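Local coordinates for glucose-6-phosphate isomerase (Thermus thermophilus, PDB 1ZZG), which probably catalyses the reversible isomerisation of glucose 6-phosphate to fructose 6-phosphate, a step shared by glycolysis and gluconeogenesis, at residues L2-R7 with R360-F365; P243-M248 with D305-L310; S259-L264 with M382-F387; Q263-S268 with T281-A286; D273-R278 with L391-A396. One frame throughout, in Å; residues are numbered along the deposited sequence.

Contact 1: L2-R7 with R360-F365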
# COMPACT_ATOMS: atom_id res chain seq x y z
N LEU A 2 0.45 -23.33 10.42
CA LEU A 2 1.35 -22.51 9.63
C LEU A 2 2.53 -23.42 9.25
O LEU A 2 2.93 -24.26 10.05
CB LEU A 2 1.83 -21.33 10.48
CG LEU A 2 2.44 -20.10 9.81
CD1 LEU A 2 1.39 -19.45 8.93
CD2 LEU A 2 2.91 -19.12 10.88
N ARG A 3 3.07 -23.26 8.04
CA ARG A 3 4.20 -24.08 7.62
C ARG A 3 5.33 -23.23 7.06
O ARG A 3 5.12 -22.37 6.20
CB ARG A 3 3.77 -25.11 6.56
CG ARG A 3 4.92 -25.95 6.00
CD ARG A 3 4.44 -27.15 5.18
NE ARG A 3 3.76 -26.77 3.94
CZ ARG A 3 4.38 -26.43 2.82
NH1 ARG A 3 5.71 -26.41 2.77
NH2 ARG A 3 3.68 -26.11 1.74
N LEU A 4 6.54 -23.47 7.55
CA LEU A 4 7.71 -22.74 7.09
C LEU A 4 8.45 -23.57 6.05
O LEU A 4 8.76 -24.74 6.28
CB LEU A 4 8.66 -22.43 8.25
CG LEU A 4 10.04 -21.89 7.84
CD1 LEU A 4 9.90 -20.55 7.10
CD2 LEU A 4 10.90 -21.72 9.09
N ASP A 5 8.73 -22.95 4.90
CA ASP A 5 9.44 -23.61 3.81
C ASP A 5 10.75 -22.90 3.52
O ASP A 5 10.77 -21.72 3.19
CB ASP A 5 8.57 -23.63 2.55
CG ASP A 5 9.23 -24.34 1.39
OD1 ASP A 5 10.32 -23.92 0.97
OD2 ASP A 5 8.65 -25.34 0.91
N THR A 6 11.86 -23.62 3.64
CA THR A 6 13.17 -23.06 3.39
C THR A 6 13.90 -23.86 2.31
O THR A 6 15.13 -23.92 2.29
CB THR A 6 14.03 -23.05 4.69
OG1 THR A 6 14.10 -24.38 5.22
CG2 THR A 6 13.43 -22.12 5.73
N ARG A 7 13.14 -24.46 1.40
CA ARG A 7 13.70 -25.28 0.33
C ARG A 7 14.87 -24.64 -0.42
O ARG A 7 15.74 -25.35 -0.91
CB ARG A 7 12.61 -25.68 -0.67
CG ARG A 7 12.20 -24.56 -1.63
CD ARG A 7 11.04 -24.97 -2.53
NE ARG A 7 9.78 -25.11 -1.80
CZ ARG A 7 8.58 -25.17 -2.37
NH1 ARG A 7 8.47 -25.09 -3.69
NH2 ARG A 7 7.49 -25.29 -1.62
N ARG A 360 17.83 -14.38 -1.22
CA ARG A 360 17.56 -15.18 -0.04
C ARG A 360 16.05 -15.08 0.17
O ARG A 360 15.53 -14.01 0.51
CB ARG A 360 18.32 -14.64 1.17
CG ARG A 360 19.81 -15.02 1.17
CD ARG A 360 19.96 -16.53 1.28
NE ARG A 360 21.35 -17.00 1.29
CZ ARG A 360 22.17 -16.92 2.33
NH1 ARG A 360 21.77 -16.38 3.47
NH2 ARG A 360 23.41 -17.38 2.23
N VAL A 361 15.34 -16.19 -0.05
CA VAL A 361 13.90 -16.21 0.09
C VAL A 361 13.37 -17.47 0.76
O VAL A 361 13.97 -18.54 0.65
CB VAL A 361 13.22 -16.08 -1.30
CG1 VAL A 361 13.64 -17.25 -2.19
CG2 VAL A 361 11.71 -16.02 -1.15
N TYR A 362 12.25 -17.32 1.47
CA TYR A 362 11.60 -18.43 2.15
C TYR A 362 10.11 -18.17 2.09
O TYR A 362 9.68 -17.07 1.72
CB TYR A 362 12.08 -18.53 3.61
CG TYR A 362 11.69 -17.37 4.50
CD1 TYR A 362 10.50 -17.38 5.23
CD2 TYR A 362 12.54 -16.26 4.65
CE1 TYR A 362 10.16 -16.33 6.07
CE2 TYR A 362 12.21 -15.20 5.49
CZ TYR A 362 11.02 -15.24 6.20
OH TYR A 362 10.71 -14.22 7.05
N ALA A 363 9.31 -19.17 2.43
CA ALA A 363 7.87 -19.01 2.37
C ALA A 363 7.15 -19.50 3.60
O ALA A 363 7.60 -20.43 4.27
CB ALA A 363 7.32 -19.73 1.14
N LEU A 364 6.04 -18.84 3.90
CA LEU A 364 5.19 -19.21 5.02
C LEU A 364 3.86 -19.58 4.39
O LEU A 364 3.20 -18.75 3.77
CB LEU A 364 5.01 -18.04 5.98
CG LEU A 364 6.17 -17.77 6.94
CD1 LEU A 364 5.91 -16.50 7.74
CD2 LEU A 364 6.33 -18.96 7.88
N PHE A 365 3.48 -20.84 4.53
CA PHE A 365 2.22 -21.32 3.96
C PHE A 365 1.08 -21.32 4.96
O PHE A 365 1.24 -21.70 6.12
CB PHE A 365 2.42 -22.74 3.40
CG PHE A 365 3.24 -22.79 2.14
CD1 PHE A 365 2.63 -22.61 0.89
CD2 PHE A 365 4.61 -22.97 2.19
CE1 PHE A 365 3.39 -22.62 -0.28
CE2 PHE A 365 5.39 -22.98 1.03
CZ PHE A 365 4.78 -22.80 -0.21

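Contact 2: P243-M248 with D305-L310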
# COMPACT_ATOMS: atom_id res chain seq x y z
N PRO A 243 19.91 -4.43 4.07
CA PRO A 243 19.01 -3.27 4.27
C PRO A 243 17.52 -3.52 4.10
O PRO A 243 16.69 -2.84 4.72
CB PRO A 243 19.54 -2.26 3.25
CG PRO A 243 19.99 -3.14 2.11
CD PRO A 243 20.70 -4.28 2.84
N VAL A 244 17.17 -4.50 3.29
CA VAL A 244 15.76 -4.76 3.01
C VAL A 244 15.19 -6.13 3.35
O VAL A 244 15.82 -7.16 3.16
CB VAL A 244 15.47 -4.46 1.52
CG1 VAL A 244 14.07 -4.91 1.13
CG2 VAL A 244 15.67 -2.97 1.25
N HIS A 245 13.96 -6.12 3.84
CA HIS A 245 13.24 -7.34 4.15
C HIS A 245 11.87 -7.19 3.49
O HIS A 245 11.06 -6.36 3.90
CB HIS A 245 13.07 -7.51 5.66
CG HIS A 245 12.18 -8.65 6.03
ND1 HIS A 245 12.25 -9.89 5.42
CD2 HIS A 245 11.18 -8.75 6.95
CE1 HIS A 245 11.34 -10.69 5.95
NE2 HIS A 245 10.68 -10.02 6.87
N VAL A 246 11.64 -7.97 2.44
CA VAL A 246 10.37 -7.91 1.72
C VAL A 246 9.35 -8.87 2.31
O VAL A 246 9.66 -10.03 2.60
CB VAL A 246 10.56 -8.25 0.22
CG1 VAL A 246 9.22 -8.12 -0.51
CG2 VAL A 246 11.60 -7.32 -0.40
N PHE A 247 8.13 -8.38 2.51
CA PHE A 247 7.04 -9.18 3.05
C PHE A 247 5.98 -9.17 1.94
O PHE A 247 5.27 -8.18 1.75
CB PHE A 247 6.49 -8.54 4.34
CG PHE A 247 5.43 -9.36 5.02
CD1 PHE A 247 5.76 -10.50 5.74
CD2 PHE A 247 4.09 -8.98 4.95
CE1 PHE A 247 4.77 -11.26 6.37
CE2 PHE A 247 3.10 -9.73 5.56
CZ PHE A 247 3.44 -10.87 6.28
N MET A 248 5.89 -10.28 1.20
CA MET A 248 4.98 -10.40 0.07
C MET A 248 3.85 -11.41 0.29
O MET A 248 4.10 -12.59 0.49
CB MET A 248 5.79 -10.77 -1.17
CG MET A 248 5.04 -10.80 -2.48
SD MET A 248 6.22 -11.08 -3.84
CE MET A 248 5.15 -11.04 -5.26
N ASP A 305 20.40 -7.68 -2.04
CA ASP A 305 20.45 -7.08 -0.70
C ASP A 305 19.14 -7.21 0.06
O ASP A 305 18.80 -6.34 0.86
CB ASP A 305 20.83 -5.61 -0.82
CG ASP A 305 19.85 -4.82 -1.68
OD1 ASP A 305 18.90 -5.42 -2.22
OD2 ASP A 305 20.02 -3.59 -1.80
N LYS A 306 18.42 -8.29 -0.18
CA LYS A 306 17.14 -8.49 0.47
C LYS A 306 16.93 -9.90 1.01
O LYS A 306 17.59 -10.86 0.60
CB LYS A 306 16.02 -8.19 -0.53
CG LYS A 306 16.10 -6.82 -1.19
CD LYS A 306 15.20 -6.74 -2.42
CE LYS A 306 15.18 -5.33 -3.02
NZ LYS A 306 16.54 -4.89 -3.47
N LEU A 307 16.01 -10.00 1.96
CA LEU A 307 15.58 -11.28 2.52
C LEU A 307 14.10 -11.18 2.22
O LEU A 307 13.43 -10.26 2.69
CB LEU A 307 15.79 -11.37 4.03
CG LEU A 307 15.12 -12.61 4.65
CD1 LEU A 307 15.76 -13.88 4.08
CD2 LEU A 307 15.26 -12.59 6.17
N LEU A 308 13.58 -12.11 1.42
CA LEU A 308 12.18 -12.06 1.07
C LEU A 308 11.35 -13.19 1.66
O LEU A 308 11.72 -14.36 1.58
CB LEU A 308 12.00 -12.07 -0.46
CG LEU A 308 12.69 -10.96 -1.26
CD1 LEU A 308 14.08 -11.42 -1.69
CD2 LEU A 308 11.86 -10.63 -2.49
N ALA A 309 10.22 -12.81 2.24
CA ALA A 309 9.31 -13.77 2.83
C ALA A 309 8.03 -13.71 2.01
O ALA A 309 7.45 -12.64 1.81
CB ALA A 309 9.03 -13.41 4.28
N LEU A 310 7.59 -14.87 1.53
CA LEU A 310 6.37 -14.97 0.75
C LEU A 310 5.31 -15.74 1.52
O LEU A 310 5.53 -16.88 1.93
CB LEU A 310 6.63 -15.67 -0.60
CG LEU A 310 6.92 -14.81 -1.83
CD1 LEU A 310 8.18 -13.99 -1.62
CD2 LEU A 310 7.07 -15.71 -3.05

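Contact 3: S259-L264 with M382-F387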
# COMPACT_ATOMS: atom_id res chain seq x y z
N SER A 259 1.04 -3.81 5.16
CA SER A 259 1.20 -2.52 5.83
C SER A 259 1.26 -2.70 7.34
O SER A 259 2.03 -2.02 8.02
CB SER A 259 0.04 -1.58 5.48
OG SER A 259 0.14 -1.12 4.15
N TRP A 260 0.44 -3.61 7.85
CA TRP A 260 0.43 -3.89 9.29
C TRP A 260 1.79 -4.43 9.72
O TRP A 260 2.33 -4.04 10.76
CB TRP A 260 -0.66 -4.93 9.61
CG TRP A 260 -0.61 -5.43 11.02
CD1 TRP A 260 -1.11 -4.81 12.14
CD2 TRP A 260 0.01 -6.64 11.47
NE1 TRP A 260 -0.84 -5.57 13.26
CE2 TRP A 260 -0.15 -6.69 12.88
CE3 TRP A 260 0.68 -7.68 10.83
CZ2 TRP A 260 0.34 -7.75 13.65
CZ3 TRP A 260 1.17 -8.74 11.60
CH2 TRP A 260 1.00 -8.77 13.00
N PHE A 261 2.35 -5.33 8.92
CA PHE A 261 3.66 -5.91 9.26
C PHE A 261 4.77 -4.87 9.20
O PHE A 261 5.69 -4.88 10.02
CB PHE A 261 4.01 -7.06 8.32
CG PHE A 261 5.39 -7.61 8.57
CD1 PHE A 261 5.67 -8.33 9.73
CD2 PHE A 261 6.44 -7.33 7.69
CE1 PHE A 261 6.97 -8.76 10.02
CE2 PHE A 261 7.73 -7.75 7.96
CZ PHE A 261 8.00 -8.47 9.13
N VAL A 262 4.69 -3.98 8.22
CA VAL A 262 5.69 -2.94 8.08
C VAL A 262 5.78 -2.09 9.36
O VAL A 262 6.87 -1.79 9.82
CB VAL A 262 5.41 -2.05 6.84
CG1 VAL A 262 6.36 -0.86 6.81
CG2 VAL A 262 5.61 -2.88 5.57
N GLN A 263 4.63 -1.70 9.92
CA GLN A 263 4.67 -0.92 11.16
C GLN A 263 5.22 -1.80 12.29
O GLN A 263 6.04 -1.35 13.09
CB GLN A 263 3.29 -0.42 11.60
CG GLN A 263 3.32 0.06 13.05
CD GLN A 263 2.03 0.67 13.55
OE1 GLN A 263 0.94 0.24 13.18
NE2 GLN A 263 2.15 1.66 14.43
N LEU A 264 4.73 -3.03 12.36
CA LEU A 264 5.18 -3.94 13.41
C LEU A 264 6.71 -4.10 13.37
O LEU A 264 7.38 -3.95 14.39
CB LEU A 264 4.55 -5.32 13.23
CG LEU A 264 5.08 -6.38 14.20
CD1 LEU A 264 4.67 -6.02 15.63
CD2 LEU A 264 4.55 -7.76 13.83
N MET A 382 4.24 -11.26 15.62
CA MET A 382 4.49 -10.45 16.80
C MET A 382 5.55 -11.14 17.66
O MET A 382 6.42 -10.47 18.21
CB MET A 382 3.18 -10.21 17.57
CG MET A 382 2.27 -9.21 16.87
SD MET A 382 0.77 -8.72 17.78
CE MET A 382 -0.41 -9.91 17.13
N TRP A 383 5.48 -12.46 17.77
CA TRP A 383 6.48 -13.21 18.54
C TRP A 383 7.83 -13.08 17.85
O TRP A 383 8.85 -12.83 18.50
CB TRP A 383 6.11 -14.69 18.64
CG TRP A 383 5.17 -15.01 19.75
CD1 TRP A 383 3.83 -15.24 19.64
CD2 TRP A 383 5.50 -15.15 21.14
NE1 TRP A 383 3.30 -15.53 20.88
CE2 TRP A 383 4.30 -15.48 21.81
CE3 TRP A 383 6.69 -15.04 21.87
CZ2 TRP A 383 4.26 -15.70 23.20
CZ3 TRP A 383 6.64 -15.26 23.25
CH2 TRP A 383 5.43 -15.58 23.90
N GLN A 384 7.84 -13.28 16.54
CA GLN A 384 9.06 -13.17 15.75
C GLN A 384 9.72 -11.84 16.06
O GLN A 384 10.91 -11.78 16.33
CB GLN A 384 8.73 -13.23 14.26
CG GLN A 384 9.84 -12.74 13.35
CD GLN A 384 9.42 -12.75 11.89
OE1 GLN A 384 9.18 -13.81 11.31
NE2 GLN A 384 9.32 -11.57 11.29
N THR A 385 8.92 -10.78 16.02
CA THR A 385 9.41 -9.44 16.28
C THR A 385 9.93 -9.27 17.71
O THR A 385 10.99 -8.67 17.93
CB THR A 385 8.31 -8.40 16.00
OG1 THR A 385 7.87 -8.54 14.64
CG2 THR A 385 8.83 -6.99 16.23
N ALA A 386 9.20 -9.80 18.69
CA ALA A 386 9.64 -9.69 20.08
C ALA A 386 10.96 -10.45 20.28
O ALA A 386 11.87 -9.97 20.96
CB ALA A 386 8.56 -10.23 21.04
N PHE A 387 11.08 -11.64 19.68
CA PHE A 387 12.32 -12.41 19.80
C PHE A 387 13.48 -11.62 19.20
O PHE A 387 14.58 -11.57 19.76
CB PHE A 387 12.20 -13.77 19.09
CG PHE A 387 11.31 -14.77 19.80
CD1 PHE A 387 11.37 -14.93 21.18
CD2 PHE A 387 10.45 -15.59 19.07
CE1 PHE A 387 10.58 -15.88 21.84
CE2 PHE A 387 9.65 -16.55 19.71
CZ PHE A 387 9.72 -16.70 21.10

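Contact 4: Q263-S268 with T281-A286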
# COMPACT_ATOMS: atom_id res chain seq x y z
N GLN A 263 4.63 -1.70 9.92
CA GLN A 263 4.67 -0.92 11.16
C GLN A 263 5.22 -1.80 12.29
O GLN A 263 6.04 -1.35 13.09
CB GLN A 263 3.29 -0.42 11.60
CG GLN A 263 3.32 0.06 13.05
CD GLN A 263 2.03 0.67 13.55
OE1 GLN A 263 0.94 0.24 13.18
NE2 GLN A 263 2.15 1.66 14.43
N LEU A 264 4.73 -3.03 12.36
CA LEU A 264 5.18 -3.94 13.41
C LEU A 264 6.71 -4.10 13.37
O LEU A 264 7.38 -3.95 14.39
CB LEU A 264 4.55 -5.32 13.23
CG LEU A 264 5.08 -6.38 14.20
CD1 LEU A 264 4.67 -6.02 15.63
CD2 LEU A 264 4.55 -7.76 13.83
N HIS A 265 7.23 -4.39 12.19
CA HIS A 265 8.67 -4.60 12.02
C HIS A 265 9.51 -3.33 12.20
O HIS A 265 10.41 -3.28 13.04
CB HIS A 265 8.94 -5.20 10.64
CG HIS A 265 10.38 -5.51 10.39
ND1 HIS A 265 10.99 -6.65 10.89
CD2 HIS A 265 11.34 -4.83 9.72
CE1 HIS A 265 12.27 -6.64 10.53
NE2 HIS A 265 12.50 -5.55 9.82
N ASP A 266 9.21 -2.32 11.39
CA ASP A 266 9.92 -1.04 11.41
C ASP A 266 9.93 -0.31 12.76
O ASP A 266 10.98 0.02 13.28
CB ASP A 266 9.31 -0.09 10.37
CG ASP A 266 9.74 -0.39 8.95
OD1 ASP A 266 10.26 -1.50 8.69
OD2 ASP A 266 9.53 0.49 8.08
N GLU A 267 8.75 -0.06 13.30
CA GLU A 267 8.64 0.66 14.56
C GLU A 267 9.22 -0.09 15.75
O GLU A 267 9.73 0.52 16.69
CB GLU A 267 7.18 1.02 14.83
CG GLU A 267 7.00 2.37 15.48
CD GLU A 267 5.57 2.87 15.45
OE1 GLU A 267 5.34 3.99 14.95
OE2 GLU A 267 4.67 2.14 15.93
N SER A 268 9.16 -1.42 15.72
CA SER A 268 9.68 -2.23 16.81
C SER A 268 11.20 -2.38 16.81
O SER A 268 11.85 -2.20 17.84
CB SER A 268 9.06 -3.63 16.80
OG SER A 268 7.66 -3.60 17.02
N THR A 281 16.08 -3.35 9.89
CA THR A 281 16.03 -3.53 8.45
C THR A 281 14.75 -2.86 7.94
O THR A 281 13.79 -2.69 8.69
CB THR A 281 16.03 -5.02 8.05
OG1 THR A 281 14.89 -5.68 8.62
CG2 THR A 281 17.31 -5.70 8.54
N THR A 282 14.76 -2.48 6.67
CA THR A 282 13.62 -1.83 6.07
C THR A 282 12.61 -2.82 5.49
O THR A 282 12.89 -3.49 4.50
CB THR A 282 14.08 -0.87 4.96
OG1 THR A 282 15.04 0.04 5.50
CG2 THR A 282 12.88 -0.07 4.41
N ALA A 283 11.44 -2.90 6.13
CA ALA A 283 10.39 -3.79 5.66
C ALA A 283 9.73 -3.16 4.44
O ALA A 283 9.33 -1.99 4.47
CB ALA A 283 9.36 -4.02 6.76
N VAL A 284 9.61 -3.94 3.36
CA VAL A 284 9.01 -3.48 2.12
C VAL A 284 7.79 -4.34 1.81
O VAL A 284 7.91 -5.56 1.65
CB VAL A 284 10.02 -3.58 0.95
CG1 VAL A 284 9.38 -3.11 -0.35
CG2 VAL A 284 11.25 -2.75 1.25
N PRO A 285 6.60 -3.73 1.73
CA PRO A 285 5.36 -4.47 1.45
C PRO A 285 5.21 -4.86 -0.02
O PRO A 285 5.62 -4.13 -0.92
CB PRO A 285 4.28 -3.48 1.89
CG PRO A 285 4.88 -2.15 1.47
CD PRO A 285 6.34 -2.28 1.89
N ALA A 286 4.62 -6.03 -0.26
CA ALA A 286 4.38 -6.52 -1.61
C ALA A 286 3.18 -7.44 -1.61
O ALA A 286 2.86 -8.07 -0.60
CB ALA A 286 5.60 -7.24 -2.14

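Contact 5: D273-R278 with L391-A396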
# COMPACT_ATOMS: atom_id res chain seq x y z
N ASP A 273 20.37 0.26 19.62
CA ASP A 273 20.55 -0.87 20.53
C ASP A 273 21.28 -0.46 21.81
O ASP A 273 21.64 0.70 21.99
CB ASP A 273 21.27 -2.03 19.83
CG ASP A 273 22.72 -1.72 19.48
OD1 ASP A 273 23.33 -0.84 20.12
OD2 ASP A 273 23.25 -2.39 18.57
N ARG A 274 21.49 -1.43 22.69
CA ARG A 274 22.14 -1.16 23.97
C ARG A 274 23.60 -0.74 23.86
O ARG A 274 24.19 -0.32 24.85
CB ARG A 274 21.98 -2.37 24.91
CG ARG A 274 20.54 -2.57 25.38
CD ARG A 274 20.45 -3.48 26.59
NE ARG A 274 20.56 -4.90 26.26
CZ ARG A 274 19.58 -5.62 25.72
NH1 ARG A 274 18.41 -5.05 25.45
NH2 ARG A 274 19.76 -6.91 25.46
N GLN A 275 24.16 -0.85 22.66
CA GLN A 275 25.53 -0.43 22.46
C GLN A 275 25.57 0.91 21.76
O GLN A 275 26.62 1.40 21.36
CB GLN A 275 26.22 -1.49 21.59
CG GLN A 275 26.94 -2.55 22.43
CD GLN A 275 25.94 -3.25 23.32
OE1 GLN A 275 26.08 -3.35 24.53
NE2 GLN A 275 24.88 -3.76 22.66
N GLY A 276 24.40 1.53 21.63
CA GLY A 276 24.30 2.84 21.01
C GLY A 276 24.35 2.84 19.49
O GLY A 276 24.51 3.89 18.87
N GLN A 277 24.21 1.67 18.87
CA GLN A 277 24.26 1.57 17.42
C GLN A 277 22.86 1.55 16.80
O GLN A 277 21.92 0.99 17.36
CB GLN A 277 25.03 0.31 17.02
CG GLN A 277 26.43 0.22 17.61
CD GLN A 277 27.31 1.41 17.24
OE1 GLN A 277 27.60 1.65 16.07
NE2 GLN A 277 27.75 2.16 18.25
N ARG A 278 22.72 2.19 15.64
CA ARG A 278 21.45 2.22 14.92
C ARG A 278 21.24 0.88 14.24
O ARG A 278 22.08 0.43 13.47
CB ARG A 278 21.47 3.32 13.85
CG ARG A 278 21.45 4.74 14.37
CD ARG A 278 21.67 5.69 13.20
NE ARG A 278 21.49 7.09 13.54
CZ ARG A 278 20.44 7.82 13.18
NH1 ARG A 278 19.46 7.27 12.47
NH2 ARG A 278 20.37 9.10 13.53
N LEU A 391 17.35 -10.52 20.30
CA LEU A 391 18.52 -10.84 19.49
C LEU A 391 19.30 -9.60 19.06
O LEU A 391 20.52 -9.64 18.94
CB LEU A 391 18.11 -11.64 18.24
CG LEU A 391 17.59 -13.06 18.47
CD1 LEU A 391 17.00 -13.59 17.18
CD2 LEU A 391 18.72 -13.96 18.96
N TRP A 392 18.59 -8.49 18.84
CA TRP A 392 19.25 -7.26 18.42
C TRP A 392 19.47 -6.28 19.58
O TRP A 392 19.93 -5.16 19.37
CB TRP A 392 18.46 -6.57 17.30
CG TRP A 392 18.40 -7.38 16.03
CD1 TRP A 392 19.02 -8.57 15.79
CD2 TRP A 392 17.66 -7.06 14.85
NE1 TRP A 392 18.69 -9.02 14.53
CE2 TRP A 392 17.86 -8.12 13.93
CE3 TRP A 392 16.83 -5.99 14.47
CZ2 TRP A 392 17.27 -8.14 12.66
CZ3 TRP A 392 16.24 -6.01 13.21
CH2 TRP A 392 16.46 -7.08 12.32
N GLU A 393 19.13 -6.71 20.79
CA GLU A 393 19.32 -5.90 21.98
C GLU A 393 18.71 -4.51 21.92
O GLU A 393 19.37 -3.51 22.21
CB GLU A 393 20.82 -5.78 22.29
CG GLU A 393 21.50 -7.13 22.41
CD GLU A 393 22.94 -7.02 22.88
OE1 GLU A 393 23.70 -6.21 22.30
OE2 GLU A 393 23.30 -7.74 23.83
N VAL A 394 17.43 -4.46 21.56
CA VAL A 394 16.72 -3.20 21.48
C VAL A 394 15.42 -3.34 22.24
O VAL A 394 15.01 -4.45 22.59
CB VAL A 394 16.37 -2.84 20.01
CG1 VAL A 394 17.63 -2.58 19.21
CG2 VAL A 394 15.56 -3.97 19.39
N ASN A 395 14.80 -2.20 22.52
CA ASN A 395 13.51 -2.17 23.19
C ASN A 395 12.53 -2.19 22.03
O ASN A 395 12.34 -1.19 21.33
CB ASN A 395 13.35 -0.87 23.98
CG ASN A 395 12.04 -0.81 24.74
OD1 ASN A 395 11.09 -1.52 24.41
ND2 ASN A 395 11.97 0.05 25.75
N ALA A 396 11.92 -3.35 21.80
CA ALA A 396 10.98 -3.51 20.69
C ALA A 396 9.59 -2.97 20.98
O ALA A 396 8.70 -3.04 20.13
CB ALA A 396 10.89 -4.99 20.32
O HOH W 1 22.25 -5.02 18.00
O HOH W 2 16.00 -6.32 24.72

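Contact 1: L2-R7 with R360-F365
Arg3 and Phe365 leave the same face of the sheet and run side by side, with CB of Arg3 4.2 Å from CB of Phe365. CG of Arg3 is anti to the backbone N, and the chain stays extended until a bend at chi3 (67°) lays the guanidinium flat over the ring, the planes 14° apart. Arg3 CZ stands 3.5 Å from Phe365 CD2 in an off-centre cation-pi stack. At the tip, Arg3 NH2 comes to 3.3 Å from Phe365 CD2 and also forms a salt bridge with Glu314, while Arg3 NH1 makes a long one, 3.6 Å, to Asp5 OD2. The backbone beneath is an antiparallel pairing: strand 3-5 borders the mixed sheet beside strand 360-366, and Phe365 N donates to Arg3 O at 2.8 Å. Leu4, in the non-hydrogen-bonded pair with Leu364, faces the other way, toward helix 228-238, and its CD1 touches Tyr362 CD1 at 3.7 Å. Asp5 sets its CB at the edge of the Phe365 ring, 3.6 Å from CE2. An alanine at Asp5 would remove the acceptor of the Asx turn and would probably leave the Arg7 side chain less firmly placed, since the carboxylate binds Arg7 through NE, NH2 and backbone N. Asp5 OD1, which accepts from Arg7 N at 2.9 Å, is also hydrogen-bonded to the Tyr351 hydroxyl on helix 339-356.

Contact 2: P243-M248 with D305-L310
Strands 244-249 and 306-313 run parallel, and their pairing is tightest from His245 onward. There Leu307 O is gripped twice: Val246 N reaches it at 2.9 Å in the carbonyl plane, while His245 ND1, 3.0 Å away, donates from 48° above that plane. The second bond fixes the imidazole, whose CG is anti to the backbone N, with its edge toward the carbonyl. On the other face the buried side chains lie alongside one another, Val246 CB 3.8 Å from Leu308 CG and Met248 CB 4.0 Å from Leu310 CD1. The beginning of the pairing is looser and partly exposed. Val244 N makes a weak 3.5 Å bond to Asp305 O, and the Pro243 ring crosses Asp305 at about a right angle. Lys306 NZ bends back to Asp305 OD1 and also bonds Thr282 of the second subunit, whose Pro243 packs on the Pro243 and Asp305 described here. Strands 278-287 and 360-366 flank the pair, helix 296-301 covers Val246 and Leu308, and Phe261 of helix 257-269 stacks on Phe247.

Contact 3: S259-L264 with M382-F387
Two helices of the phosphoglucose isomerase fold, 257-269 and 371-391, meet here in a buried contact, nearly parallel, their local axes 19° apart and separated by 11.1 Å. At that spacing side chains bridge the backbones. Leu264, CG anti to the backbone N, points toward the other helix, and its CD2 meets Met382 CG at 4.1 Å. The same Met382 CG lies 4.0 Å from Trp260 CZ2, at the edge of the indole, so one methylene touches both a leucine methyl and an aromatic rim; the side chains of both neighbours cross that of Met382 at about a right angle. Gln384 brings its amide NE2 to the edge of the Phe261 ring, the two planes 89° apart, while its OE1 is hydrogen-bonded to Thr232. Glu267, the predicted proton donor, lies about one turn beyond Leu264 in helix 257-269. The Thr385 hydroxyl bonds to the carbonyl of Leu381, which probably lets it face an apolar partner: Thr385 OG1 sits 3.5 Å from Leu264 CD2.

Contact 4: Q263-S268 with T281-A286
His265 and Asp266 fasten helix 257-269 to strand 278-287, the helix lying against the strand with the local axes at 163°. They belong to a beta-alpha-beta crossover in which strand 244-249, this helix and strand 278-287 follow one another, with the short strand 271-272 interposed. In the first shell, His265 NE2 and Thr281 OG1 share a hydrogen bond of 2.7 Å in which either may be the donor, and the hydroxyl approaches at the edge of the imidazole. Asp266 OD1 accepts the backbone N-H of Ala283 at 3.1 Å, using its syn lone pair, the N-H...O angle being 160°. This N-H lies on the edge turned away from strand 244-249, whose His245 bonds the backbone of Thr282 and Val284. Ala283 CB packs beside both side chains, 3.3 Å from Asp266 OD1 and 3.7 Å from His265 CD2. Torsions bring the groups there: His265 CG is anti to its backbone N, and Thr281 OG1 takes the crowded position between N and the carbonyl carbon. Further out, the imidazole meets the rings of Phe261 and His245, while Ala294 of the second subunit packs on Asp266. Glu267, the predicted proton donor, faces another side of the helix, where a salt bridge from Arg187 would probably favour its ionised form. Within the helix Gln263 NE2 donates to Glu267 OE2 at 3.0 Å, from 39° above the carboxylate plane.

Contact 5: D273-R278 with L391-A396
This is a loop-to-loop contact near the surface, joining a type I beta turn, Asp273 to Gly276, to the C-terminal end of helix 371-391, where Glu393 closes a Schellman motif with positive phi. The turn connects strands 271-272 and 278-287. Asp273 OD1 holds it by accepting both Gln275 N, which makes an Asx turn, and Gln277 N at 2.9 Å. Across the contact Arg274 N donates to Glu393 O at 3.0 Å, nearly along the C=O axis. The Arg274 guanidinium crosses the Glu393 side chain, with Glu393 CB over one face and Arg274 NH2 3.5 Å from Glu393 CG; the salt bridge from that NH2 to Glu393 OE2 is long, 4.0 Å. An alanine at Glu393 would probably leave the guanidinium less well supported, losing CG and the distant carboxylate. Val394 CG1 packs 3.7 Å from Asp273 CB. Two waters complete the join: one donates to Asp273 OD2 and Trp392 O, and the other accepts from Arg274 NH1 at 2.8 Å while donating to Val394 O.

Overall arrangement
Starting at the N terminus, strand 3-5 is joined in contact 1 to strand 360-366, closing a loop that spans most of the chain. Contact 2 lies within that loop and pairs two inner strands of the same sheet. Helix 257-269 then serves both contact 3 and contact 4. The latter closes a short loop inside contact 2, returning the helix to the sheet, whereas contact 3 reaches forward to helix 371-391 and so crosses contacts 1 and 2. Contact 5, running from the turn before strand 278-287 to the end of helix 371-391, crosses all four others. Sheet, covering helices and peripheral loops are thereby interlocked.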